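Local coordinates for protein ferritin heavy chain (Trichoplusia ni, PDB 1Z6O) that oxidises ferrous iron with dioxygen and, as the heavy chain of a secreted ferritin shell built with light chains, takes iron up for storage, at the interface of chains A and B and the interface of chains C and A. Sequence-based numbering; all coordinates share one arbitrary frame. Chains: chain A/B, Ferritin heavy chain; chain C, Ferritin light chain.

Contact 1: the interface of chains A and B. Residues chain A 124, 127, 146, 150, 154; chain B 137-140, 143.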
ATOM      1  N   ARG A 124      -3.054 -23.484 -51.825  1.00 14.49           N
ATOM      2  CA  ARG A 124      -2.153 -23.046 -52.892  1.00 17.83           C
ATOM      3  C   ARG A 124      -2.930 -22.998 -54.219  1.00 19.05           C
ATOM      4  O   ARG A 124      -2.670 -22.138 -55.064  1.00 17.51           O
ATOM      5  CB  ARG A 124      -0.924 -23.980 -52.987  1.00 15.58           C
ATOM      6  CG  ARG A 124       0.092 -23.791 -51.812  1.00 16.96           C
ATOM      7  CD  ARG A 124       1.201 -24.866 -51.856  1.00 19.67           C
ATOM      8  NE  ARG A 124       1.704 -24.956 -53.218  1.00 20.58           N
ATOM      9  CZ  ARG A 124       2.597 -24.131 -53.747  1.00 21.37           C
ATOM     10  NH1 ARG A 124       3.140 -23.161 -53.018  1.00 19.32           N
ATOM     11  NH2 ARG A 124       2.859 -24.199 -55.045  1.00 21.11           N
ATOM     12  N   ILE A 127      -4.962 -19.851 -54.237  1.00 15.11           N
ATOM     13  CA  ILE A 127      -4.049 -18.753 -54.540  1.00 16.30           C
ATOM     14  C   ILE A 127      -3.812 -18.677 -56.061  1.00 17.56           C
ATOM     15  O   ILE A 127      -3.878 -17.594 -56.660  1.00 16.07           O
ATOM     16  CB  ILE A 127      -2.699 -18.948 -53.791  1.00 15.54           C
ATOM     17  CG1 ILE A 127      -2.897 -18.609 -52.302  1.00 15.70           C
ATOM     18  CG2 ILE A 127      -1.608 -18.065 -54.408  1.00 17.32           C
ATOM     19  CD1 ILE A 127      -1.723 -19.056 -51.411  1.00 17.28           C
ATOM     20  N   THR A 146      -1.710 -16.315 -48.360  1.00 14.29           N
ATOM     21  CA  THR A 146      -0.306 -16.680 -48.239  1.00 16.64           C
ATOM     22  C   THR A 146       0.269 -16.373 -46.852  1.00 22.45           C
ATOM     23  O   THR A 146       0.889 -17.232 -46.223  1.00 22.28           O
ATOM     24  CB  THR A 146       0.553 -15.946 -49.293  1.00 19.31           C
ATOM     25  OG1 THR A 146       0.084 -16.269 -50.609  1.00 18.20           O
ATOM     26  CG2 THR A 146       2.018 -16.370 -49.175  1.00 18.99           C
ATOM     27  N   LEU A 150      -1.372 -19.978 -45.197  1.00 17.26           N
ATOM     28  CA  LEU A 150      -0.230 -20.872 -45.415  1.00 17.58           C
ATOM     29  C   LEU A 150       0.712 -20.865 -44.212  1.00 19.01           C
ATOM     30  O   LEU A 150       1.305 -21.888 -43.876  1.00 18.52           O
ATOM     31  CB  LEU A 150       0.537 -20.501 -46.693  1.00 15.72           C
ATOM     32  CG  LEU A 150      -0.186 -20.852 -48.004  1.00 18.44           C
ATOM     33  CD1 LEU A 150       0.754 -20.585 -49.202  1.00 15.58           C
ATOM     34  CD2 LEU A 150      -0.597 -22.338 -47.989  1.00 18.19           C
ATOM     35  N   TYR A 154       1.993 -24.422 -42.651  1.00 16.59           N
ATOM     36  CA  TYR A 154       3.350 -24.952 -42.562  1.00 17.98           C
ATOM     37  C   TYR A 154       3.797 -25.202 -41.136  1.00 19.47           C
ATOM     38  O   TYR A 154       4.447 -26.212 -40.863  1.00 17.64           O
ATOM     39  CB  TYR A 154       4.345 -24.055 -43.314  1.00 16.51           C
ATOM     40  CG  TYR A 154       4.169 -24.154 -44.823  1.00 17.51           C
ATOM     41  CD1 TYR A 154       3.693 -23.071 -45.563  1.00 18.24           C
ATOM     42  CD2 TYR A 154       4.442 -25.350 -45.502  1.00 17.28           C
ATOM     43  CE1 TYR A 154       3.486 -23.175 -46.951  1.00 19.64           C
ATOM     44  CE2 TYR A 154       4.245 -25.462 -46.888  1.00 18.84           C
ATOM     45  CZ  TYR A 154       3.765 -24.365 -47.602  1.00 17.79           C
ATOM     46  OH  TYR A 154       3.577 -24.455 -48.965  1.00 18.00           O
TER
ATOM     47  N   ASN B 137       5.627 -22.699 -57.334  1.00 18.43           N
ATOM     48  CA  ASN B 137       5.796 -21.317 -56.886  1.00 18.16           C
ATOM     49  C   ASN B 137       5.687 -21.425 -55.356  1.00 18.00           C
ATOM     50  O   ASN B 137       4.616 -21.739 -54.832  1.00 17.90           O
ATOM     51  CB  ASN B 137       4.648 -20.458 -57.436  1.00 18.46           C
ATOM     52  CG  ASN B 137       4.753 -18.995 -57.019  1.00 21.09           C
ATOM     53  OD1 ASN B 137       5.324 -18.670 -55.967  1.00 19.51           O
ATOM     54  ND2 ASN B 137       4.185 -18.106 -57.830  1.00 17.77           N
ATOM     55  N   ASP B 138       6.777 -21.190 -54.637  1.00 17.14           N
ATOM     56  CA  ASP B 138       6.715 -21.323 -53.179  1.00 17.34           C
ATOM     57  C   ASP B 138       6.179 -20.041 -52.547  1.00 17.33           C
ATOM     58  O   ASP B 138       6.938 -19.230 -52.004  1.00 15.73           O
ATOM     59  CB  ASP B 138       8.098 -21.649 -52.625  1.00 16.55           C
ATOM     60  CG  ASP B 138       8.018 -22.415 -51.319  1.00 20.38           C
ATOM     61  OD1 ASP B 138       7.244 -21.984 -50.426  1.00 18.50           O
ATOM     62  OD2 ASP B 138       8.712 -23.445 -51.192  1.00 18.63           O
ATOM     63  N   TYR B 139       4.858 -19.872 -52.598  1.00 14.85           N
ATOM     64  CA  TYR B 139       4.230 -18.654 -52.091  1.00 15.01           C
ATOM     65  C   TYR B 139       4.644 -18.245 -50.684  1.00 15.04           C
ATOM     66  O   TYR B 139       4.955 -17.081 -50.431  1.00 15.54           O
ATOM     67  CB  TYR B 139       2.702 -18.795 -52.106  1.00 15.45           C
ATOM     68  CG  TYR B 139       2.129 -19.090 -53.477  1.00 18.77           C
ATOM     69  CD1 TYR B 139       1.562 -20.332 -53.761  1.00 21.07           C
ATOM     70  CD2 TYR B 139       2.144 -18.122 -54.481  1.00 18.15           C
ATOM     71  CE1 TYR B 139       1.015 -20.607 -55.017  1.00 24.31           C
ATOM     72  CE2 TYR B 139       1.599 -18.384 -55.747  1.00 19.33           C
ATOM     73  CZ  TYR B 139       1.037 -19.630 -55.999  1.00 23.61           C
ATOM     74  OH  TYR B 139       0.472 -19.890 -57.225  1.00 25.92           O
ATOM     75  N   HIS B 140       4.623 -19.201 -49.767  1.00 14.07           N
ATOM     76  CA  HIS B 140       4.930 -18.880 -48.386  1.00 16.47           C
ATOM     77  C   HIS B 140       6.359 -18.424 -48.138  1.00 15.84           C
ATOM     78  O   HIS B 140       6.578 -17.441 -47.425  1.00 15.46           O
ATOM     79  CB  HIS B 140       4.589 -20.061 -47.477  1.00 14.92           C
ATOM     80  CG  HIS B 140       4.744 -19.742 -46.022  1.00 18.38           C
ATOM     81  ND1 HIS B 140       5.864 -20.097 -45.299  1.00 18.50           N
ATOM     82  CD2 HIS B 140       3.949 -19.049 -45.170  1.00 19.28           C
ATOM     83  CE1 HIS B 140       5.753 -19.636 -44.062  1.00 22.03           C
ATOM     84  NE2 HIS B 140       4.600 -18.995 -43.957  1.00 22.67           N
ATOM     85  N   ASP B 143       6.905 -14.955 -49.554  1.00 15.40           N
ATOM     86  CA  ASP B 143       6.268 -13.985 -48.661  1.00 18.28           C
ATOM     87  C   ASP B 143       7.124 -13.735 -47.417  1.00 18.43           C
ATOM     88  O   ASP B 143       7.274 -12.598 -46.968  1.00 19.52           O
ATOM     89  CB  ASP B 143       4.900 -14.515 -48.226  1.00 20.32           C
ATOM     90  CG  ASP B 143       4.228 -13.610 -47.205  1.00 29.20           C
ATOM     91  OD1 ASP B 143       3.717 -12.578 -47.633  1.00 33.95           O
ATOM     92  OD2 ASP B 143       4.240 -13.919 -45.993  1.00 38.25           O
TER
HETATM   93  O   HOH W   1       4.534 -22.276 -50.457  1.00 16.84           O

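Contact 2: the interface of chains C and A. Residues chain C 53, 56-57, 84; chain A 33, 36-37, 68, 72, 92, 94.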
ATOM      1  N   TYR C  53     -23.796 -25.065 -37.534  1.00 16.20           N
ATOM      2  CA  TYR C  53     -23.424 -24.540 -38.845  1.00 18.27           C
ATOM      3  C   TYR C  53     -24.579 -23.791 -39.529  1.00 17.76           C
ATOM      4  O   TYR C  53     -24.334 -22.836 -40.262  1.00 19.59           O
ATOM      5  CB  TYR C  53     -22.831 -25.664 -39.724  1.00 16.54           C
ATOM      6  CG  TYR C  53     -21.352 -25.859 -39.422  1.00 18.19           C
ATOM      7  CD1 TYR C  53     -20.877 -27.002 -38.761  1.00 17.13           C
ATOM      8  CD2 TYR C  53     -20.431 -24.869 -39.766  1.00 17.38           C
ATOM      9  CE1 TYR C  53     -19.511 -27.146 -38.456  1.00 18.55           C
ATOM     10  CE2 TYR C  53     -19.077 -25.001 -39.465  1.00 18.74           C
ATOM     11  CZ  TYR C  53     -18.623 -26.135 -38.817  1.00 20.63           C
ATOM     12  OH  TYR C  53     -17.277 -26.244 -38.560  1.00 20.07           O
ATOM     13  N   LEU C  56     -24.423 -20.457 -38.011  1.00 16.21           N
ATOM     14  CA  LEU C  56     -23.239 -19.752 -38.488  1.00 16.91           C
ATOM     15  C   LEU C  56     -23.536 -19.097 -39.842  1.00 18.18           C
ATOM     16  O   LEU C  56     -23.123 -17.963 -40.093  1.00 17.96           O
ATOM     17  CB  LEU C  56     -22.056 -20.727 -38.613  1.00 19.49           C
ATOM     18  CG  LEU C  56     -20.757 -20.067 -39.096  1.00 27.40           C
ATOM     19  CD1 LEU C  56     -20.320 -19.039 -38.060  1.00 30.86           C
ATOM     20  CD2 LEU C  56     -19.664 -21.112 -39.275  1.00 26.61           C
ATOM     21  N   LEU C  57     -24.255 -19.800 -40.715  1.00 15.92           N
ATOM     22  CA  LEU C  57     -24.596 -19.238 -42.025  1.00 18.16           C
ATOM     23  C   LEU C  57     -25.560 -18.058 -41.872  1.00 21.10           C
ATOM     24  O   LEU C  57     -25.475 -17.093 -42.627  1.00 16.52           O
ATOM     25  CB  LEU C  57     -25.195 -20.314 -42.944  1.00 17.65           C
ATOM     26  CG  LEU C  57     -24.200 -21.430 -43.327  1.00 22.54           C
ATOM     27  CD1 LEU C  57     -24.924 -22.496 -44.147  1.00 23.33           C
ATOM     28  CD2 LEU C  57     -23.029 -20.850 -44.120  1.00 20.58           C
ATOM     29  N   TRP C  84     -22.115 -25.425 -30.989  1.00 14.82           N
ATOM     30  CA  TRP C  84     -20.838 -26.093 -31.267  1.00 16.72           C
ATOM     31  C   TRP C  84     -20.279 -26.638 -29.949  1.00 18.37           C
ATOM     32  O   TRP C  84     -19.840 -27.787 -29.851  1.00 16.74           O
ATOM     33  CB  TRP C  84     -19.840 -25.097 -31.885  1.00 17.35           C
ATOM     34  CG  TRP C  84     -18.443 -25.657 -32.044  1.00 17.45           C
ATOM     35  CD1 TRP C  84     -17.344 -25.352 -31.290  1.00 18.04           C
ATOM     36  CD2 TRP C  84     -18.009 -26.611 -33.020  1.00 17.34           C
ATOM     37  NE1 TRP C  84     -16.246 -26.059 -31.742  1.00 19.02           N
ATOM     38  CE2 TRP C  84     -16.628 -26.839 -32.801  1.00 17.13           C
ATOM     39  CE3 TRP C  84     -18.653 -27.294 -34.068  1.00 19.46           C
ATOM     40  CZ2 TRP C  84     -15.876 -27.722 -33.591  1.00 19.26           C
ATOM     41  CZ3 TRP C  84     -17.903 -28.170 -34.859  1.00 24.11           C
ATOM     42  CH2 TRP C  84     -16.527 -28.374 -34.612  1.00 23.35           C
TER
ATOM     43  N   VAL A  33     -14.613 -26.927 -43.146  1.00 16.59           N
ATOM     44  CA  VAL A  33     -15.686 -27.510 -42.337  1.00 16.94           C
ATOM     45  C   VAL A  33     -15.534 -29.031 -42.302  1.00 21.42           C
ATOM     46  O   VAL A  33     -15.675 -29.651 -41.244  1.00 19.98           O
ATOM     47  CB  VAL A  33     -17.084 -27.094 -42.883  1.00 19.44           C
ATOM     48  CG1 VAL A  33     -18.199 -27.920 -42.212  1.00 21.47           C
ATOM     49  CG2 VAL A  33     -17.309 -25.603 -42.595  1.00 20.22           C
ATOM     50  N   SER A  36     -12.971 -29.882 -39.860  1.00 17.17           N
ATOM     51  CA  SER A  36     -13.416 -29.754 -38.469  1.00 17.78           C
ATOM     52  C   SER A  36     -14.198 -30.993 -38.050  1.00 19.27           C
ATOM     53  O   SER A  36     -14.037 -31.468 -36.929  1.00 17.28           O
ATOM     54  CB  SER A  36     -14.284 -28.490 -38.217  1.00 16.97           C
ATOM     55  OG  SER A  36     -15.624 -28.619 -38.701  1.00 27.35           O
ATOM     56  N   LEU A  37     -15.022 -31.526 -38.948  1.00 16.13           N
ATOM     57  CA  LEU A  37     -15.816 -32.716 -38.623  1.00 17.70           C
ATOM     58  C   LEU A  37     -14.944 -33.957 -38.468  1.00 17.84           C
ATOM     59  O   LEU A  37     -15.212 -34.806 -37.616  1.00 17.89           O
ATOM     60  CB  LEU A  37     -16.875 -32.970 -39.705  1.00 19.15           C
ATOM     61  CG  LEU A  37     -17.784 -31.765 -40.002  1.00 27.89           C
ATOM     62  CD1 LEU A  37     -18.794 -32.118 -41.084  1.00 25.71           C
ATOM     63  CD2 LEU A  37     -18.500 -31.352 -38.743  1.00 23.42           C
ATOM     64  N   ARG A  68     -12.922 -24.862 -37.625  1.00 16.91           N
ATOM     65  CA  ARG A  68     -14.178 -24.119 -37.709  1.00 16.39           C
ATOM     66  C   ARG A  68     -13.836 -22.625 -37.784  1.00 17.38           C
ATOM     67  O   ARG A  68     -14.465 -21.874 -38.534  1.00 18.15           O
ATOM     68  CB  ARG A  68     -15.050 -24.417 -36.482  1.00 17.91           C
ATOM     69  CG  ARG A  68     -16.302 -23.547 -36.345  1.00 17.13           C
ATOM     70  CD  ARG A  68     -17.208 -24.101 -35.215  1.00 17.31           C
ATOM     71  NE  ARG A  68     -18.382 -23.260 -34.961  1.00 16.44           N
ATOM     72  CZ  ARG A  68     -18.399 -22.215 -34.141  1.00 22.76           C
ATOM     73  NH1 ARG A  68     -19.521 -21.514 -33.980  1.00 20.15           N
ATOM     74  NH2 ARG A  68     -17.302 -21.877 -33.470  1.00 19.07           N
ATOM     75  N   MET A  72     -14.704 -19.782 -40.720  1.00 16.61           N
ATOM     76  CA  MET A  72     -15.290 -18.476 -40.416  1.00 18.91           C
ATOM     77  C   MET A  72     -14.447 -17.322 -40.964  1.00 18.51           C
ATOM     78  O   MET A  72     -14.999 -16.321 -41.436  1.00 18.05           O
ATOM     79  CB  MET A  72     -15.476 -18.311 -38.894  1.00 20.36           C
ATOM     80  CG  MET A  72     -16.558 -19.222 -38.311  1.00 37.40           C
ATOM     81  SD  MET A  72     -16.654 -19.265 -36.479  1.00 45.65           S
ATOM     82  CE  MET A  72     -15.747 -17.753 -36.016  1.00 55.78           C
ATOM     83  N   LEU A  92     -22.230 -24.535 -47.256  1.00 22.99           N
ATOM     84  CA  LEU A  92     -21.804 -25.670 -46.444  1.00 29.23           C
ATOM     85  C   LEU A  92     -22.782 -26.797 -46.348  1.00 32.26           C
ATOM     86  O   LEU A  92     -23.986 -26.604 -46.452  1.00 31.71           O
ATOM     87  CB  LEU A  92     -21.564 -25.222 -45.005  1.00 36.80           C
ATOM     88  CG  LEU A  92     -20.539 -24.145 -44.777  1.00 38.63           C
ATOM     89  CD1 LEU A  92     -20.609 -23.673 -43.336  1.00 35.82           C
ATOM     90  CD2 LEU A  92     -19.182 -24.723 -45.126  1.00 40.08           C
ATOM     91  N   VAL A  94     -23.044 -30.332 -43.760  1.00 24.72           N
ATOM     92  CA  VAL A  94     -22.470 -31.137 -42.692  1.00 25.41           C
ATOM     93  C   VAL A  94     -22.788 -32.597 -43.023  1.00 28.29           C
ATOM     94  O   VAL A  94     -23.944 -32.943 -43.237  1.00 27.36           O
ATOM     95  CB  VAL A  94     -23.098 -30.778 -41.324  1.00 26.91           C
ATOM     96  CG1 VAL A  94     -22.702 -31.807 -40.271  1.00 28.27           C
ATOM     97  CG2 VAL A  94     -22.649 -29.392 -40.900  1.00 29.25           C
TER

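Contact 1: the interface of chains A and B
The first turn of helix 139-168 of one heavy chain and the residues just before it press B:Tyr139, B:His140 and the B:Asn137 carbonyl against two helices of a neighbouring heavy chain, 105-132 and 139-168, in a subunit interface of the ferritin shell. A:Arg124 meets this start of the helix end-on: NH1 and NH2 of its guanidinium both hold the backbone O of B:Asn137. The NH1 bond is the shorter and straighter, 2.7 Å from B:Asn137 O, with 153° at the hydrogen. NH2 donates to the same B:Asn137 O from above the carbonyl plane at 3.0 Å. The oxygen itself lies nearly in the guanidinium plane, which is what an arginine, with two N-H groups pointing the same way, can offer to one acceptor. A bend at chi3 (47°) turns the guanidinium toward the carbonyl and brings the CD1-CE1 edge of the B:Tyr139 ring over one guanidinium face, off its centre, the two planes 36° apart. An alanine here would probably leave the B:Asn137 carbonyl without these two donors and strip that ring edge of its cover. B:Tyr139 offers a broad flat face to a branched aliphatic group: CG2 of A:Ile127 sits over the ring centre, 3.5 Å from the centroid. CG2 of A:Thr146, a small methyl, comes within 3.6 Å of B:Asp143 CB and also touches the B:Tyr139 backbone. Farther along, the A:Tyr154 ring meets B:His140, with CE1 3.3 Å from B:His140 CB and CD1 above the rim of the imidazole. The A:Tyr154 hydroxyl OH reaches a water at 2.8 Å, which also contacts B:Asp138 OD1 at 2.7 Å and the backbone N of B:His140, a polar link made possible by the phenol hydroxyl. The site thus sets the start of helix 139-168 of one four-helix bundle against the flanks of helices 105-132 and 139-168 of the neighbouring bundle.

Contact 2: the interface of chains C and A
The phenol OH of C:Tyr53 is hydrogen-bonded to A:Ser36 OG at 2.9 Å, in a heavy-light chain interface of the ferritin shell where light-chain helices 37-61 and 70-96 pack on heavy-chain helices 19-47 and 54-80. A:Ser36 OG also donates to the backbone O of A:Val33 at 2.7 Å, in the carbonyl plane and on a lone pair, one turn back in helix 19-47. With chi1 at 76° its OG stands between the backbone N and the carbonyl carbon, where it can serve both partners; a serine is short enough to do this at the hydroxyl end of the ring. The long phenol carries this polar tip from helix 37-61 through an apolar surround. The C:Tyr53 and A:Val33 side chains meet tip to tip, CG2 of the valine lying 3.6 Å from C:Tyr53 CE2 and CG1 above one face toward the rim. Nearer the base of the ring, A:Val94 CG2 comes to 3.7 Å from C:Tyr53 CD1, while A:Leu92 CD1 approaches C:Tyr53 CD2 at 3.8 Å. That same A:Leu92 methyl touches C:Leu57, extending the aliphatic surface. Beside the phenol, C:Leu56 turns its two methyls toward CG of A:Met72, whose flexible unbranched chain can follow their outline. A:Arg68 of helix 54-80 works here mainly through its carbon chain and the flat face of its guanidinium. Stretched out from CG to NE, with CG anti to the backbone N (chi1 171°), it runs past C:Trp84 in the opposite direction and keeps its guanidinium within 12° of parallel to the indole. Tryptophan suits this place because its wide face takes the CD methylene, while the guanidinium lies almost parallel beside it, over C:Trp84 CB and near CG. The A:Met72 sulfur lies toward the rim of the other guanidinium face. Over the indole, A:Arg68 CD stands 3.4 Å from C:Trp84 CD2, at the bond shared by the two rings.

Chain A takes part in both contacts, whose centres lie about 25 Å apart, and meets its partners with different helices. Contact 1 uses helices 105-132 and 139-168 against another heavy chain; contact 2 uses helices 19-47 and 54-80, with the loop residues A:Leu92 and A:Val94, against a light chain. No residue is shared, so one heavy chain can bind like and unlike neighbours at once. Contact 1 is a heavy-heavy junction and contact 2 a heavy-light one; repeated over the copies, both kinds help close the shell of twelve heavy and twelve light chains that stores the iron.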